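Local coordinates for protein peroxidase (Cellulomonas bogoriensis 69B4 = DSM 16987, PDB 6QZO) that probably works as a DyP-type peroxidase, binding heme b and using peroxide to oxidise its substrates, at residues Pro90-Val95 / Asp151-Ala156; Val143-Cys148 / Arg160-Glu165; Leu53-Thr58 / Ala62-Leu67. All coordinates share one frame; numbering follows the deposited sequence.

Interaction 1. Residues Pro90-Val95 / Asp151-Ala156; sequences PELALV and DRTTLA
Thr154 and Val95 form the polar half of this contact. The hydroxyl OG1 of Thr154 donates to the backbone O of Val95 at 2.9 Å. The donor comes in at a C=O...OG1 angle of 155°, tilted 20° from the carbonyl plane. The methyl of Thr154 lies beside the same oxygen, CG2 to Val95 O 3.2 Å, so both branches of the side chain cover it. OG1 sits beside the backbone N of Thr154 (chi1 -56°), which turns it to the loop carbonyl. CG1 of Val95 makes a loose contact beside this bond, 4.3 Å from Thr154 OG1. A valine in place of Thr154 would probably leave the buried Val95 carbonyl without this donor.

The apolar part lies between Leu92 and Thr153. Leu92 CD2 meets Thr153 CG2 at 3.8 Å, and the two side chains cross at about a right angle.

A cap fixes the helix end that carries these threonines. Asp151 is the N-cap, and its OD1 accepts from Thr154 N at 3.1 Å through the anti lone pair. Thr153 N makes a weak, bent bond to the same OD1. This oxygen also forms a salt bridge with Arg181 of the second subunit. The added positive charge would be expected to favour the ionised carboxylate. The second subunit also touches this region elsewhere: its Arg248 forms a salt bridge with Glu91 and its Ser182 N bonds to Asp151 OD2.

Leu92 also packs on His157, one turn further along the helix, and Thr154 touches Ala97 in the loop. The contact joins the loop between helix 61-78 and strand 100-105 to the start of helix 152-165.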
ATOM      1  N   PRO A  90      -0.298   5.743 -20.876  1.00 24.39           N
ATOM      2  CA  PRO A  90      -1.231   6.861 -20.736  1.00 24.02           C
ATOM      3  C   PRO A  90      -2.560   6.509 -20.042  1.00 23.97           C
ATOM      4  O   PRO A  90      -3.075   7.354 -19.331  1.00 24.33           O
ATOM      5  CB  PRO A  90      -1.474   7.310 -22.188  1.00 24.59           C
ATOM      6  CG  PRO A  90      -0.994   6.158 -23.063  1.00 24.76           C
ATOM      7  CD  PRO A  90       0.119   5.509 -22.274  1.00 24.50           C
ATOM      8  N   GLU A  91      -3.081   5.304 -20.258  1.00 23.53           N
ATOM      9  CA  GLU A  91      -4.371   4.857 -19.681  1.00 23.30           C
ATOM     10  C   GLU A  91      -4.288   4.812 -18.151  1.00 22.67           C
ATOM     11  O   GLU A  91      -5.358   4.961 -17.490  1.00 22.17           O
ATOM     12  CB  GLU A  91      -4.769   3.489 -20.234  1.00 23.85           C
ATOM     13  CG  GLU A  91      -5.248   3.558 -21.675  1.00 24.36           C
ATOM     14  CD  GLU A  91      -4.171   3.548 -22.747  1.00 24.27           C
ATOM     15  OE1 GLU A  91      -2.979   3.262 -22.421  1.00 23.74           O
ATOM     16  OE2 GLU A  91      -4.526   3.857 -23.901  1.00 24.43           O
ATOM     17  N   LEU A  92      -3.080   4.653 -17.595  1.00 21.94           N
ATOM     18  CA  LEU A  92      -2.871   4.638 -16.129  1.00 21.14           C
ATOM     19  C   LEU A  92      -2.932   6.066 -15.575  1.00 20.85           C
ATOM     20  O   LEU A  92      -2.866   6.206 -14.348  1.00 20.77           O
ATOM     21  CB  LEU A  92      -1.516   4.003 -15.812  1.00 21.08           C
ATOM     22  CG  LEU A  92      -1.379   2.501 -16.054  1.00 21.25           C
ATOM     23  CD1 LEU A  92      -0.042   1.991 -15.549  1.00 20.92           C
ATOM     24  CD2 LEU A  92      -2.499   1.728 -15.379  1.00 21.47           C
ATOM     25  N   ALA A  93      -3.036   7.083 -16.437  1.00 20.93           N
ATOM     26  CA  ALA A  93      -3.015   8.522 -16.072  1.00 20.44           C
ATOM     27  C   ALA A  93      -4.419   9.129 -16.099  1.00 20.92           C
ATOM     28  O   ALA A  93      -4.595  10.178 -15.513  1.00 20.61           O
ATOM     29  CB  ALA A  93      -2.103   9.281 -17.002  1.00 20.49           C
ATOM     30  N   LEU A  94      -5.385   8.491 -16.759  1.00 21.52           N
ATOM     31  CA  LEU A  94      -6.664   9.122 -17.140  1.00 22.14           C
ATOM     32  C   LEU A  94      -7.525   9.392 -15.911  1.00 21.89           C
ATOM     33  O   LEU A  94      -8.465  10.205 -16.032  1.00 22.41           O
ATOM     34  CB  LEU A  94      -7.388   8.224 -18.142  1.00 23.57           C
ATOM     35  CG  LEU A  94      -6.643   8.001 -19.451  1.00 24.26           C
ATOM     36  CD1 LEU A  94      -7.527   7.294 -20.463  1.00 25.16           C
ATOM     37  CD2 LEU A  94      -6.134   9.315 -20.033  1.00 24.93           C
ATOM     38  N   VAL A  95      -7.237   8.759 -14.769  1.00 21.04           N
ATOM     39  CA  VAL A  95      -8.033   8.925 -13.522  1.00 20.41           C
ATOM     40  C   VAL A  95      -7.190   9.722 -12.537  1.00 19.65           C
ATOM     41  O   VAL A  95      -6.301   9.166 -11.895  1.00 19.45           O
ATOM     42  CB  VAL A  95      -8.472   7.567 -12.954  1.00 20.64           C
ATOM     43  CG1 VAL A  95      -9.215   7.701 -11.625  1.00 20.67           C
ATOM     44  CG2 VAL A  95      -9.317   6.800 -13.960  1.00 21.17           C
ATOM     45  N   ASP A 151      -6.221   7.074  -5.032  1.00 17.39           N
ATOM     46  CA  ASP A 151      -6.117   5.798  -5.789  1.00 17.72           C
ATOM     47  C   ASP A 151      -4.654   5.381  -5.934  1.00 17.66           C
ATOM     48  O   ASP A 151      -3.845   6.208  -6.335  1.00 17.93           O
ATOM     49  CB  ASP A 151      -6.766   5.912  -7.166  1.00 18.15           C
ATOM     50  CG  ASP A 151      -6.853   4.563  -7.859  1.00 18.46           C
ATOM     51  OD1 ASP A 151      -5.861   4.169  -8.505  1.00 18.36           O
ATOM     52  OD2 ASP A 151      -7.895   3.879  -7.680  1.00 18.81           O
ATOM     53  N   ARG A 152      -4.357   4.107  -5.669  1.00 18.37           N
ATOM     54  CA  ARG A 152      -2.988   3.550  -5.555  1.00 18.31           C
ATOM     55  C   ARG A 152      -2.386   3.314  -6.945  1.00 18.05           C
ATOM     56  O   ARG A 152      -1.149   3.398  -7.074  1.00 18.17           O
ATOM     57  CB  ARG A 152      -3.013   2.285  -4.712  1.00 19.19           C
ATOM     58  CG  ARG A 152      -1.642   1.850  -4.255  1.00 20.01           C
ATOM     59  CD  ARG A 152      -0.878   2.811  -3.371  1.00 20.03           C
ATOM     60  NE  ARG A 152       0.369   2.107  -3.175  1.00 20.77           N
ATOM     61  CZ  ARG A 152       1.411   2.052  -4.024  1.00 21.00           C
ATOM     62  NH1 ARG A 152       1.402   2.674  -5.195  1.00 21.28           N
ATOM     63  NH2 ARG A 152       2.455   1.315  -3.694  1.00 21.05           N
ATOM     64  N   THR A 153      -3.200   3.017  -7.945  1.00 17.68           N
ATOM     65  CA  THR A 153      -2.731   2.837  -9.345  1.00 17.48           C
ATOM     66  C   THR A 153      -2.324   4.202  -9.904  1.00 17.53           C
ATOM     67  O   THR A 153      -1.251   4.284 -10.510  1.00 17.50           O
ATOM     68  CB  THR A 153      -3.789   2.138 -10.206  1.00 17.51           C
ATOM     69  OG1 THR A 153      -4.026   0.872  -9.604  1.00 17.37           O
ATOM     70  CG2 THR A 153      -3.356   1.962 -11.641  1.00 17.62           C
ATOM     71  N   THR A 154      -3.155   5.228  -9.698  1.00 17.88           N
ATOM     72  CA  THR A 154      -2.856   6.643 -10.056  1.00 18.07           C
ATOM     73  C   THR A 154      -1.520   7.053  -9.432  1.00 17.87           C
ATOM     74  O   THR A 154      -0.693   7.688 -10.125  1.00 18.44           O
ATOM     75  CB  THR A 154      -3.972   7.586  -9.590  1.00 18.10           C
ATOM     76  OG1 THR A 154      -5.226   7.157 -10.136  1.00 18.62           O
ATOM     77  CG2 THR A 154      -3.712   9.020  -9.993  1.00 18.29           C
ATOM     78  N   LEU A 155      -1.319   6.693  -8.165  1.00 17.75           N
ATOM     79  CA  LEU A 155      -0.114   7.072  -7.383  1.00 17.65           C
ATOM     80  C   LEU A 155       1.104   6.331  -7.944  1.00 17.53           C
ATOM     81  O   LEU A 155       2.159   6.978  -8.169  1.00 17.57           O
ATOM     82  CB  LEU A 155      -0.375   6.729  -5.916  1.00 17.58           C
ATOM     83  CG  LEU A 155       0.680   7.217  -4.931  1.00 17.55           C
ATOM     84  CD1 LEU A 155       0.725   8.701  -4.957  1.00 17.32           C
ATOM     85  CD2 LEU A 155       0.375   6.741  -3.516  1.00 17.62           C
ATOM     86  N   ALA A 156       0.960   5.017  -8.153  1.00 17.28           N
ATOM     87  CA  ALA A 156       2.023   4.149  -8.707  1.00 17.05           C
ATOM     88  C   ALA A 156       2.461   4.722 -10.054  1.00 17.08           C
ATOM     89  O   ALA A 156       3.673   4.814 -10.311  1.00 17.14           O
ATOM     90  CB  ALA A 156       1.531   2.739  -8.852  1.00 17.34           C
TER

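Interaction 2. Residues Val143-Cys148 / Arg160-Glu165; sequences VVLQVC and RVLTKE
Leu145 and Val147 meet Leu162 in a purely apolar contact, where helix 152-165 lies across the sheet against strand 143-149. All three residues are buried. The two strand residues are two apart, so both point at the helix. Leu145 CD1 touches Leu162 CB at 3.8 Å and Leu162 CD1 at 4.2 Å. The two leucine side chains cross obliquely. Leu162 CD1 also reaches Val147 CG2 at 4.2 Å. CG of Leu162 sits beside its backbone N (chi1 -65°), which carries CD1 against both strand residues. The CA atoms of Leu145 and Leu162 are 8.6 Å apart, and no hydrogen bond links the segments.

Helix 61-78 completes the layer. Its Trp71 packs on Leu145 and gives its NE1 hydrogen to Leu162 O. Arg160 and Lys164 of helix 152-165 instead serve the subunit interface: both form salt bridges with Asp244 of the second subunit. CG of Lys164 lies over one face of the Arg160 guanidinium.

Strand 143-149, helix 152-165 and strand 170-179 form a split beta-alpha-beta unit, with strand 47-55 inserted between the two strands. This is the second half of the N-terminal ferredoxin-like domain; DyP-type peroxidases have two such domains.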
ATOM      1  N   VAL A 143      16.214  16.248  -2.885  1.00 15.74           N
ATOM      2  CA  VAL A 143      14.862  16.720  -3.303  1.00 15.71           C
ATOM      3  C   VAL A 143      13.840  15.650  -2.930  1.00 15.52           C
ATOM      4  O   VAL A 143      14.222  14.479  -2.831  1.00 16.32           O
ATOM      5  CB  VAL A 143      14.838  17.078  -4.799  1.00 15.83           C
ATOM      6  CG1 VAL A 143      15.145  15.862  -5.654  1.00 15.91           C
ATOM      7  CG2 VAL A 143      13.526  17.715  -5.219  1.00 15.67           C
ATOM      8  N   VAL A 144      12.598  16.057  -2.716  1.00 15.16           N
ATOM      9  CA  VAL A 144      11.495  15.136  -2.352  1.00 14.78           C
ATOM     10  C   VAL A 144      10.275  15.479  -3.192  1.00 14.72           C
ATOM     11  O   VAL A 144       9.997  16.673  -3.381  1.00 14.88           O
ATOM     12  CB  VAL A 144      11.148  15.223  -0.865  1.00 14.65           C
ATOM     13  CG1 VAL A 144      10.664  16.627  -0.490  1.00 14.67           C
ATOM     14  CG2 VAL A 144      10.125  14.157  -0.471  1.00 14.51           C
ATOM     15  N   LEU A 145       9.565  14.443  -3.645  1.00 14.55           N
ATOM     16  CA  LEU A 145       8.202  14.566  -4.207  1.00 14.46           C
ATOM     17  C   LEU A 145       7.232  13.925  -3.214  1.00 14.40           C
ATOM     18  O   LEU A 145       7.287  12.693  -3.037  1.00 14.19           O
ATOM     19  CB  LEU A 145       8.168  13.854  -5.563  1.00 14.50           C
ATOM     20  CG  LEU A 145       9.184  14.372  -6.586  1.00 14.39           C
ATOM     21  CD1 LEU A 145       9.251  13.440  -7.783  1.00 14.29           C
ATOM     22  CD2 LEU A 145       8.834  15.781  -7.004  1.00 14.53           C
ATOM     23  N   GLN A 146       6.394  14.731  -2.562  1.00 14.47           N
ATOM     24  CA  GLN A 146       5.235  14.180  -1.825  1.00 14.20           C
ATOM     25  C   GLN A 146       4.130  13.970  -2.851  1.00 14.36           C
ATOM     26  O   GLN A 146       3.575  14.985  -3.333  1.00 15.04           O
ATOM     27  CB  GLN A 146       4.764  15.095  -0.699  1.00 14.04           C
ATOM     28  CG  GLN A 146       3.550  14.524   0.030  1.00 13.83           C
ATOM     29  CD  GLN A 146       2.931  15.532   0.957  1.00 13.91           C
ATOM     30  OE1 GLN A 146       3.342  15.680   2.101  1.00 13.75           O
ATOM     31  NE2 GLN A 146       1.923  16.227   0.458  1.00 14.31           N
ATOM     32  N   VAL A 147       3.851  12.708  -3.181  1.00 13.95           N
ATOM     33  CA  VAL A 147       2.812  12.318  -4.175  1.00 13.85           C
ATOM     34  C   VAL A 147       1.630  11.737  -3.402  1.00 14.04           C
ATOM     35  O   VAL A 147       1.818  10.697  -2.682  1.00 13.58           O
ATOM     36  CB  VAL A 147       3.357  11.319  -5.209  1.00 13.60           C
ATOM     37  CG1 VAL A 147       2.408  11.146  -6.390  1.00 13.72           C
ATOM     38  CG2 VAL A 147       4.730  11.734  -5.696  1.00 13.53           C
ATOM     39  N   CYS A 148       0.476  12.403  -3.523  1.00 14.59           N
ATOM     40  CA  CYS A 148      -0.767  12.075  -2.786  1.00 15.01           C
ATOM     41  C   CYS A 148      -1.907  11.853  -3.775  1.00 15.37           C
ATOM     42  O   CYS A 148      -2.009  12.664  -4.713  1.00 15.92           O
ATOM     43  CB  CYS A 148      -1.159  13.214  -1.863  1.00 15.16           C
ATOM     44  SG  CYS A 148      -0.040  13.368  -0.460  1.00 15.27           S
ATOM     45  N   ARG A 160       6.059   6.488 -11.054  1.00 18.46           N
ATOM     46  CA  ARG A 160       6.842   5.871 -12.168  1.00 18.93           C
ATOM     47  C   ARG A 160       7.233   6.981 -13.157  1.00 19.14           C
ATOM     48  O   ARG A 160       8.412   7.029 -13.568  1.00 19.54           O
ATOM     49  CB  ARG A 160       6.019   4.750 -12.816  1.00 19.14           C
ATOM     50  CG  ARG A 160       6.613   4.152 -14.089  1.00 19.64           C
ATOM     51  CD  ARG A 160       7.834   3.309 -13.834  1.00 19.61           C
ATOM     52  NE  ARG A 160       8.440   2.751 -15.035  1.00 19.75           N
ATOM     53  CZ  ARG A 160       9.655   2.194 -15.081  1.00 20.01           C
ATOM     54  NH1 ARG A 160      10.387   2.103 -13.985  1.00 20.07           N
ATOM     55  NH2 ARG A 160      10.165   1.767 -16.223  1.00 20.36           N
ATOM     56  N   VAL A 161       6.294   7.847 -13.534  1.00 19.05           N
ATOM     57  CA  VAL A 161       6.535   8.911 -14.555  1.00 19.42           C
ATOM     58  C   VAL A 161       7.556   9.908 -14.007  1.00 19.77           C
ATOM     59  O   VAL A 161       8.535  10.190 -14.724  1.00 21.03           O
ATOM     60  CB  VAL A 161       5.225   9.592 -14.977  1.00 19.26           C
ATOM     61  CG1 VAL A 161       5.478  10.868 -15.760  1.00 19.40           C
ATOM     62  CG2 VAL A 161       4.343   8.631 -15.785  1.00 19.41           C
ATOM     63  N   LEU A 162       7.357  10.407 -12.786  1.00 19.60           N
ATOM     64  CA  LEU A 162       8.232  11.452 -12.205  1.00 20.02           C
ATOM     65  C   LEU A 162       9.643  10.886 -12.011  1.00 20.60           C
ATOM     66  O   LEU A 162      10.617  11.624 -12.269  1.00 20.52           O
ATOM     67  CB  LEU A 162       7.643  11.943 -10.883  1.00 19.59           C
ATOM     68  CG  LEU A 162       6.304  12.661 -11.025  1.00 19.66           C
ATOM     69  CD1 LEU A 162       5.600  12.764  -9.677  1.00 19.49           C
ATOM     70  CD2 LEU A 162       6.478  14.036 -11.651  1.00 19.93           C
ATOM     71  N   THR A 163       9.751   9.620 -11.602  1.00 21.12           N
ATOM     72  CA  THR A 163      11.040   8.941 -11.330  1.00 21.73           C
ATOM     73  C   THR A 163      11.808   8.799 -12.645  1.00 23.24           C
ATOM     74  O   THR A 163      13.005   9.159 -12.675  1.00 23.76           O
ATOM     75  CB  THR A 163      10.825   7.590 -10.638  1.00 21.75           C
ATOM     76  OG1 THR A 163      10.124   7.841  -9.424  1.00 21.59           O
ATOM     77  CG2 THR A 163      12.113   6.863 -10.326  1.00 21.75           C
ATOM     78  N   LYS A 164      11.151   8.278 -13.685  1.00 24.37           N
ATOM     79  CA  LYS A 164      11.739   8.111 -15.038  1.00 25.70           C
ATOM     80  C   LYS A 164      12.229   9.456 -15.586  1.00 25.86           C
ATOM     81  O   LYS A 164      13.279   9.472 -16.237  1.00 25.76           O
ATOM     82  CB  LYS A 164      10.691   7.554 -16.006  1.00 26.50           C
ATOM     83  CG  LYS A 164      10.527   6.055 -15.990  1.00 27.07           C
ATOM     84  CD  LYS A 164       9.288   5.599 -16.747  1.00 27.65           C
ATOM     85  CE  LYS A 164       9.377   5.890 -18.229  1.00 28.39           C
ATOM     86  NZ  LYS A 164       8.232   5.295 -18.976  1.00 29.25           N
ATOM     87  N   GLU A 165      11.466  10.526 -15.369  1.00 26.00           N
ATOM     88  CA  GLU A 165      11.772  11.873 -15.917  1.00 26.52           C
ATOM     89  C   GLU A 165      13.120  12.365 -15.379  1.00 26.25           C
ATOM     90  O   GLU A 165      13.808  13.089 -16.117  1.00 25.75           O
ATOM     91  CB  GLU A 165      10.673  12.857 -15.534  1.00 26.82           C
ATOM     92  CG  GLU A 165      10.515  13.967 -16.530  1.00 27.30           C
ATOM     93  CD  GLU A 165       9.979  13.454 -17.841  1.00 27.80           C
ATOM     94  OE1 GLU A 165       8.767  13.137 -17.909  1.00 28.77           O
ATOM     95  OE2 GLU A 165      10.791  13.335 -18.793  1.00 29.51           O
TER

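Interaction 3. Residues Leu53-Thr58 / Ala62-Leu67; sequences LDLAST and ASVERL
Leu55 packs its two methyls against two residues of helix 61-78, and this is the tight part of the contact. CD1 touches Val64 CG2 at 4.0 Å. CD2 touches Leu67 CD2 at 4.1 Å. The Leu55 side chain crosses that of Val64 at about a right angle and meets that of Leu67 at a slant. Leu67 has CG anti to its backbone N (chi1 179°), which extends CD2 to the Leu55 fork. One leucine fork thus spans successive turns of the helix. Leu109 of helix 107-113 packs on both Leu55 and Val64, and Ala170 of strand 170-179 adds to the packing on Leu55. Asp54, just before Leu55, forms a salt bridge with Arg173 of strand 170-179.

The segments belong to the first beta-alpha step of a ferredoxin-like fold. Strand 47-55 ends at Leu55, and a short turn leads into helix 61-78. The helix then runs back over the sheet, towards a strand, 100-105, that is parallel to the first. Strand 143-149 lies between these two.

Beyond Ala56 the chain turns away and the contact becomes loose. Ser57 and Thr58 are exposed, as are Ala62 and Arg66 on the helix. Ser63 points towards the strand segment but makes no close contact with it. Its backbone N bonds to OD1 of Asp60 in the turn.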
ATOM      1  N   LEU A  53      14.974  11.932  -3.740  1.00 18.70           N
ATOM      2  CA  LEU A  53      15.970  11.670  -4.799  1.00 19.15           C
ATOM      3  C   LEU A  53      17.259  12.394  -4.432  1.00 20.03           C
ATOM      4  O   LEU A  53      17.191  13.388  -3.692  1.00 20.09           O
ATOM      5  CB  LEU A  53      15.413  12.115  -6.154  1.00 19.09           C
ATOM      6  CG  LEU A  53      14.105  11.426  -6.573  1.00 18.37           C
ATOM      7  CD1 LEU A  53      12.903  12.313  -6.289  1.00 18.07           C
ATOM      8  CD2 LEU A  53      14.140  11.045  -8.044  1.00 18.39           C
ATOM      9  N   ASP A  54      18.383  11.853  -4.884  1.00 21.08           N
ATOM     10  CA  ASP A  54      19.719  12.482  -4.753  1.00 21.80           C
ATOM     11  C   ASP A  54      20.199  12.897  -6.144  1.00 22.97           C
ATOM     12  O   ASP A  54      20.105  12.099  -7.088  1.00 23.99           O
ATOM     13  CB  ASP A  54      20.692  11.547  -4.037  1.00 21.80           C
ATOM     14  CG  ASP A  54      20.529  11.528  -2.539  1.00 21.51           C
ATOM     15  OD1 ASP A  54      19.878  12.453  -1.994  1.00 21.60           O
ATOM     16  OD2 ASP A  54      21.046  10.577  -1.932  1.00 21.57           O
ATOM     17  N   LEU A  55      20.674  14.126  -6.281  1.00 24.08           N
ATOM     18  CA  LEU A  55      21.236  14.637  -7.557  1.00 24.53           C
ATOM     19  C   LEU A  55      22.529  13.874  -7.860  1.00 25.20           C
ATOM     20  O   LEU A  55      23.205  13.457  -6.915  1.00 25.61           O
ATOM     21  CB  LEU A  55      21.466  16.146  -7.425  1.00 24.41           C
ATOM     22  CG  LEU A  55      20.192  16.961  -7.217  1.00 24.05           C
ATOM     23  CD1 LEU A  55      20.509  18.380  -6.811  1.00 23.94           C
ATOM     24  CD2 LEU A  55      19.384  16.952  -8.514  1.00 24.01           C
ATOM     25  N   ALA A  56      22.846  13.663  -9.136  1.00 25.62           N
ATOM     26  CA  ALA A  56      24.172  13.140  -9.565  1.00 26.19           C
ATOM     27  C   ALA A  56      25.269  14.120  -9.135  1.00 26.66           C
ATOM     28  O   ALA A  56      24.971  15.313  -9.055  1.00 26.91           O
ATOM     29  CB  ALA A  56      24.168  12.911 -11.054  1.00 26.80           C
ATOM     30  N   SER A  57      26.480  13.630  -8.882  1.00 27.21           N
ATOM     31  CA  SER A  57      27.682  14.433  -8.522  1.00 27.70           C
ATOM     32  C   SER A  57      27.980  15.470  -9.622  1.00 28.53           C
ATOM     33  O   SER A  57      28.557  16.528  -9.316  1.00 28.24           O
ATOM     34  CB  SER A  57      28.872  13.553  -8.280  1.00 28.18           C
ATOM     35  OG  SER A  57      29.203  12.829  -9.455  1.00 28.70           O
ATOM     36  N   THR A  58      27.609  15.155 -10.862  1.00 29.36           N
ATOM     37  CA  THR A  58      27.888  15.973 -12.075  1.00 31.35           C
ATOM     38  C   THR A  58      26.824  17.057 -12.261  1.00 31.25           C
ATOM     39  O   THR A  58      27.037  17.934 -13.091  1.00 32.32           O
ATOM     40  CB  THR A  58      28.000  15.078 -13.316  1.00 31.69           C
ATOM     41  OG1 THR A  58      26.806  14.298 -13.425  1.00 30.52           O
ATOM     42  CG2 THR A  58      29.195  14.147 -13.249  1.00 32.28           C
ATOM     43  N   ALA A  62      22.000  24.088 -14.260  1.00 29.06           N
ATOM     44  CA  ALA A  62      21.255  23.810 -15.510  1.00 28.88           C
ATOM     45  C   ALA A  62      20.489  22.487 -15.373  1.00 28.53           C
ATOM     46  O   ALA A  62      19.294  22.444 -15.779  1.00 28.30           O
ATOM     47  CB  ALA A  62      22.186  23.808 -16.697  1.00 28.94           C
ATOM     48  N   SER A  63      21.147  21.462 -14.817  1.00 28.49           N
ATOM     49  CA  SER A  63      20.575  20.130 -14.490  1.00 27.90           C
ATOM     50  C   SER A  63      19.340  20.309 -13.615  1.00 27.86           C
ATOM     51  O   SER A  63      18.281  19.760 -13.955  1.00 28.50           O
ATOM     52  CB  SER A  63      21.567  19.252 -13.775  1.00 27.51           C
ATOM     53  OG  SER A  63      22.652  18.959 -14.627  1.00 27.44           O
ATOM     54  N   VAL A  64      19.504  21.015 -12.501  1.00 27.98           N
ATOM     55  CA  VAL A  64      18.427  21.186 -11.487  1.00 28.01           C
ATOM     56  C   VAL A  64      17.258  21.890 -12.171  1.00 27.66           C
ATOM     57  O   VAL A  64      16.101  21.425 -12.013  1.00 27.07           O
ATOM     58  CB  VAL A  64      18.934  21.953 -10.254  1.00 29.26           C
ATOM     59  CG1 VAL A  64      17.831  22.213  -9.234  1.00 29.61           C
ATOM     60  CG2 VAL A  64      20.106  21.223  -9.613  1.00 29.34           C
ATOM     61  N   GLU A  65      17.554  22.942 -12.942  1.00 27.88           N
ATOM     62  CA  GLU A  65      16.503  23.716 -13.638  1.00 27.71           C
ATOM     63  C   GLU A  65      15.714  22.809 -14.583  1.00 26.52           C
ATOM     64  O   GLU A  65      14.471  22.802 -14.488  1.00 26.38           O
ATOM     65  CB  GLU A  65      17.089  24.859 -14.451  1.00 28.83           C
ATOM     66  CG  GLU A  65      15.978  25.762 -14.951  1.00 29.67           C
ATOM     67  CD  GLU A  65      16.460  26.898 -15.820  1.00 30.85           C
ATOM     68  OE1 GLU A  65      17.548  27.440 -15.547  1.00 31.82           O
ATOM     69  OE2 GLU A  65      15.731  27.235 -16.758  1.00 32.61           O
ATOM     70  N   ARG A  66      16.418  22.103 -15.471  1.00 25.71           N
ATOM     71  CA  ARG A  66      15.806  21.146 -16.433  1.00 25.30           C
ATOM     72  C   ARG A  66      14.888  20.174 -15.672  1.00 23.69           C
ATOM     73  O   ARG A  66      13.715  20.021 -16.067  1.00 23.76           O
ATOM     74  CB  ARG A  66      16.898  20.396 -17.207  1.00 25.94           C
ATOM     75  CG  ARG A  66      16.374  19.470 -18.295  1.00 26.80           C
ATOM     76  CD  ARG A  66      15.683  20.201 -19.444  1.00 27.65           C
ATOM     77  NE  ARG A  66      15.045  19.265 -20.371  1.00 28.26           N
ATOM     78  CZ  ARG A  66      14.690  19.550 -21.626  1.00 29.58           C
ATOM     79  NH1 ARG A  66      14.923  20.750 -22.134  1.00 30.54           N
ATOM     80  NH2 ARG A  66      14.103  18.632 -22.378  1.00 30.33           N
ATOM     81  N   LEU A  67      15.394  19.563 -14.606  1.00 22.22           N
ATOM     82  CA  LEU A  67      14.645  18.577 -13.788  1.00 21.51           C
ATOM     83  C   LEU A  67      13.318  19.182 -13.305  1.00 20.45           C
ATOM     84  O   LEU A  67      12.276  18.547 -13.482  1.00 19.94           O
ATOM     85  CB  LEU A  67      15.512  18.177 -12.594  1.00 21.37           C
ATOM     86  CG  LEU A  67      14.869  17.179 -11.647  1.00 21.07           C
ATOM     87  CD1 LEU A  67      14.450  15.921 -12.388  1.00 21.29           C
ATOM     88  CD2 LEU A  67      15.824  16.822 -10.508  1.00 21.05           C
TER

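How the interactions relate
Interactions 1 and 2 share helix 152-165. The first uses its capped start, the second its later turns. They touch where Leu155 CD1 packs on Val147 O. Interactions 2 and 3 share a sheet, since strands 143-149 and 47-55 are neighbours, and Leu53 packs on Leu145 between them. The nearest atoms of interactions 1 and 3 are about 12 Å apart. Interaction 2 is the core contact, all apolar. Interaction 3 is apolar too, but it lies at the end of an inner strand, beside an exposed turn. The second subunit touches the segments of interactions 1 and 2 but not those of 3. Interaction 1 is mixed: a hydroxyl-to-carbonyl bond and an apolar patch, beside a helix cap.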